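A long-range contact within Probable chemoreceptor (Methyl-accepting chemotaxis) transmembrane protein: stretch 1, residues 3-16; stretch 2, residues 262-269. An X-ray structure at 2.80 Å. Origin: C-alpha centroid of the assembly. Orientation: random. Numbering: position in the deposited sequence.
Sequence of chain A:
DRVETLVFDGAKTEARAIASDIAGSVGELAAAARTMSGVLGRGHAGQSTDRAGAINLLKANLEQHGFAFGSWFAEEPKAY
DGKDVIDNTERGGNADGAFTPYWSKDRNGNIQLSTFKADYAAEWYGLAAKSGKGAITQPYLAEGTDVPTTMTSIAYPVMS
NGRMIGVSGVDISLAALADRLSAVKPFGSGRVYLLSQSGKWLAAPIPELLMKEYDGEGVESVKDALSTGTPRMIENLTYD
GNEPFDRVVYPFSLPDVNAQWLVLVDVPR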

# COMPACT_ATOMS: atom_id res chain seq x y z
N VAL A 3 19.79 0.60 30.82
CA VAL A 3 18.65 1.44 30.49
C VAL A 3 18.36 1.38 29.00
O VAL A 3 17.24 1.05 28.58
CB VAL A 3 18.90 2.88 30.96
CG1 VAL A 3 17.61 3.69 30.88
CG2 VAL A 3 19.48 2.89 32.37
N GLU A 4 19.36 1.68 28.17
CA GLU A 4 19.16 1.64 26.73
C GLU A 4 18.77 0.26 26.24
O GLU A 4 17.98 0.14 25.30
CB GLU A 4 20.42 2.13 26.02
CG GLU A 4 20.72 3.61 26.25
CD GLU A 4 19.73 4.52 25.54
OE1 GLU A 4 19.76 4.55 24.29
OE2 GLU A 4 18.93 5.20 26.23
N THR A 5 19.31 -0.80 26.86
CA THR A 5 18.91 -2.15 26.46
C THR A 5 17.43 -2.39 26.73
O THR A 5 16.72 -2.91 25.87
CB THR A 5 19.78 -3.18 27.17
OG1 THR A 5 19.98 -4.31 26.31
N LEU A 6 16.96 -1.99 27.91
CA LEU A 6 15.54 -2.15 28.25
C LEU A 6 14.65 -1.34 27.31
O LEU A 6 13.57 -1.80 26.92
CB LEU A 6 15.31 -1.74 29.70
CG LEU A 6 13.86 -1.52 30.14
CD1 LEU A 6 12.96 -2.60 29.58
CD2 LEU A 6 13.77 -1.48 31.65
N VAL A 7 15.07 -0.13 26.95
CA VAL A 7 14.31 0.64 25.97
C VAL A 7 14.28 -0.11 24.64
O VAL A 7 13.22 -0.23 24.00
CB VAL A 7 14.90 2.05 25.81
CG1 VAL A 7 14.17 2.82 24.73
CG2 VAL A 7 14.84 2.80 27.13
N PHE A 8 15.43 -0.64 24.22
CA PHE A 8 15.49 -1.40 22.97
C PHE A 8 14.55 -2.61 23.02
O PHE A 8 13.81 -2.87 22.06
CB PHE A 8 16.93 -1.82 22.70
CG PHE A 8 17.18 -2.31 21.30
CD1 PHE A 8 16.24 -2.13 20.30
CD2 PHE A 8 18.36 -2.97 20.99
CE1 PHE A 8 16.48 -2.60 19.01
CE2 PHE A 8 18.60 -3.44 19.71
CZ PHE A 8 17.66 -3.25 18.72
N ASP A 9 14.55 -3.36 24.12
CA ASP A 9 13.68 -4.53 24.20
C ASP A 9 12.21 -4.13 24.15
O ASP A 9 11.46 -4.58 23.27
CB ASP A 9 13.99 -5.35 25.45
CG ASP A 9 15.36 -6.02 25.41
OD1 ASP A 9 15.88 -6.29 24.30
OD2 ASP A 9 15.93 -6.27 26.49
N GLY A 10 11.78 -3.27 25.08
CA GLY A 10 10.37 -2.87 25.11
C GLY A 10 9.87 -2.36 23.76
O GLY A 10 8.80 -2.75 23.30
N ALA A 11 10.64 -1.48 23.13
CA ALA A 11 10.30 -1.02 21.78
C ALA A 11 10.22 -2.17 20.79
O ALA A 11 9.31 -2.22 19.95
CB ALA A 11 11.31 0.03 21.31
N LYS A 12 11.17 -3.11 20.86
CA LYS A 12 11.12 -4.28 19.99
C LYS A 12 9.84 -5.07 20.20
O LYS A 12 9.17 -5.48 19.24
CB LYS A 12 12.34 -5.17 20.23
CG LYS A 12 13.39 -5.11 19.15
CD LYS A 12 14.75 -5.36 19.74
CE LYS A 12 14.83 -6.71 20.45
NZ LYS A 12 16.13 -6.85 21.17
N THR A 13 9.49 -5.32 21.47
CA THR A 13 8.29 -6.10 21.78
C THR A 13 7.05 -5.46 21.20
O THR A 13 6.16 -6.14 20.68
CB THR A 13 8.16 -6.26 23.30
OG1 THR A 13 9.07 -7.26 23.76
CG2 THR A 13 6.74 -6.63 23.67
N GLU A 14 6.98 -4.13 21.26
CA GLU A 14 5.82 -3.41 20.75
C GLU A 14 5.86 -3.30 19.22
O GLU A 14 4.82 -3.37 18.56
CB GLU A 14 5.80 -2.04 21.42
CG GLU A 14 4.59 -1.18 21.21
CD GLU A 14 4.74 0.15 21.92
OE1 GLU A 14 5.17 0.14 23.10
OE2 GLU A 14 4.45 1.20 21.31
N ALA A 15 7.06 -3.14 18.64
CA ALA A 15 7.17 -3.16 17.19
C ALA A 15 6.79 -4.52 16.63
O ALA A 15 6.14 -4.60 15.59
CB ALA A 15 8.59 -2.79 16.74
N ARG A 16 7.18 -5.60 17.32
CA ARG A 16 6.74 -6.94 16.93
C ARG A 16 5.22 -7.02 16.90
O ARG A 16 4.64 -7.57 15.96
CB ARG A 16 7.34 -7.99 17.88
CG ARG A 16 6.89 -9.43 17.64
CD ARG A 16 8.00 -10.44 17.96
NE ARG A 16 8.76 -10.09 19.16
CZ ARG A 16 10.03 -9.68 19.17
NH1 ARG A 16 10.70 -9.57 18.03
NH2 ARG A 16 10.63 -9.39 20.32
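Stretch 2, residues 262-269: LVLVDVPR

Packing of the C-terminal segment, residues 262-269, on the helix of residues 3-16, two segments of one chain whose touching residues are at least 248 positions apart in sequence. Residues 3-16 are helical throughout, part of a helix that extends beyond both ends of the stretch, with i to i+4 hydrogen bonds such as Ala11 N to Val7 O (3.0 Å) and Ala15 N to Ala11 O (2.8 Å). Residues 262-268 are extended, with phi from -125° to -80° and psi from 119° to 150°, and form a strand that begins earlier in the chain. The strand runs roughly against the helix, with 137° between their N-to-C directions (signed crossing angle 137°) and a closest approach of the axes of 8.8 Å. Ala15 CA lies 6.1 Å from Val263 CA, Ala11 CA lies 6.2 Å from Val265 CA, and Val7 CA lies 7.4 Å from Val267 CA. Four residues along the helix, about one turn, therefore match two along the strand, so each step brings the same face of both elements back to the contact. The spacing widens toward Val7, where valine meets valine; the two closer pairs have alanine on the helix.

The CA-to-CB bonds of Val263, Val265 and Val267 point toward the helix, whereas those of Leu264, Asp266 and Pro268 point away, as strand alternation requires. Val265, in rotamer p, has the largest covered area of any residue here; its CG1 reaches Ala11 CB at 3.6 Å and Ala15 CB at 4.4 Å, and so bridges two successive turns. Val263, in rotamer t, places CG1 3.9 Å from Ala15 CB. Val267, also t, packs on Val7, the closest pair being Val267 CB and Val7 CG1 at 3.8 Å, and its CG2 lies 4.2 Å from Ala11 CB. Ala11 and Ala15 thus each touch two valines.

At the C-terminal end of the stretch, Arg269 meets Glu4, one turn before Val7. Both CA-to-CB bonds point sideways, but the ends of the side chains come nearer. Glu4 OE2 lies over one face of the guanidinium, 3.7 Å from Arg269 CZ and 3.8 Å from Arg269 NE, a long salt bridge. Because the oxygen is well out of the guanidinium plane, no N-H points at it and the attraction is between charges alone. No hydrogen bond crosses between the stretches, which together bury 354 Å², both sides summed.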

# COMPACT_ATOMS: atom_id res chain seq x y z
N LEU A 262 9.55 -0.86 7.65
CA LEU A 262 10.14 -0.52 8.94
C LEU A 262 9.06 0.05 9.84
O LEU A 262 8.36 1.00 9.47
CB LEU A 262 11.28 0.49 8.81
CG LEU A 262 12.54 0.07 8.10
CD1 LEU A 262 12.90 -1.35 8.51
CD2 LEU A 262 12.35 0.18 6.60
N VAL A 263 8.92 -0.53 11.01
CA VAL A 263 8.27 0.14 12.12
C VAL A 263 9.31 1.00 12.81
O VAL A 263 10.45 0.55 13.04
CB VAL A 263 7.66 -0.89 13.09
CG1 VAL A 263 7.06 -0.20 14.29
CG2 VAL A 263 6.60 -1.72 12.38
N LEU A 264 8.97 2.24 13.07
CA LEU A 264 9.78 3.12 13.89
C LEU A 264 9.02 3.36 15.18
O LEU A 264 7.84 3.72 15.15
CB LEU A 264 10.05 4.46 13.20
CG LEU A 264 10.60 4.47 11.78
CD1 LEU A 264 10.82 5.91 11.36
CD2 LEU A 264 11.89 3.67 11.70
N VAL A 265 9.69 3.17 16.30
CA VAL A 265 9.08 3.35 17.60
C VAL A 265 9.96 4.34 18.35
O VAL A 265 11.16 4.10 18.54
CB VAL A 265 8.91 2.02 18.34
CG1 VAL A 265 10.12 1.12 18.09
CG2 VAL A 265 8.66 2.24 19.82
N ASP A 266 9.37 5.47 18.72
CA ASP A 266 10.09 6.56 19.35
C ASP A 266 9.78 6.54 20.84
O ASP A 266 8.61 6.59 21.24
CB ASP A 266 9.69 7.90 18.73
CG ASP A 266 10.27 8.09 17.32
OD1 ASP A 266 11.13 7.28 16.90
OD2 ASP A 266 9.88 9.05 16.62
N VAL A 267 10.83 6.45 21.65
CA VAL A 267 10.69 6.38 23.10
C VAL A 267 11.44 7.56 23.70
O VAL A 267 12.65 7.69 23.50
CB VAL A 267 11.22 5.05 23.67
CG1 VAL A 267 10.84 4.91 25.14
CG2 VAL A 267 10.66 3.87 22.87
N PRO A 268 10.77 8.45 24.42
CA PRO A 268 11.46 9.59 25.02
C PRO A 268 12.18 9.22 26.32
O PRO A 268 11.76 8.32 27.06
CB PRO A 268 10.33 10.59 25.29
CG PRO A 268 9.12 9.72 25.47
CD PRO A 268 9.31 8.50 24.63
N ARG A 269 13.27 9.93 26.57
CA ARG A 269 14.07 9.77 27.79
C ARG A 269 13.32 10.25 29.03
O ARG A 269 13.90 10.96 29.86
CB ARG A 269 15.38 10.54 27.64
CG ARG A 269 16.06 10.29 26.32
CD ARG A 269 16.61 8.89 26.26
NE ARG A 269 18.06 8.89 26.45
CZ ARG A 269 18.93 8.79 25.45
NH1 ARG A 269 20.24 8.81 25.70
NH2 ARG A 269 18.50 8.67 24.21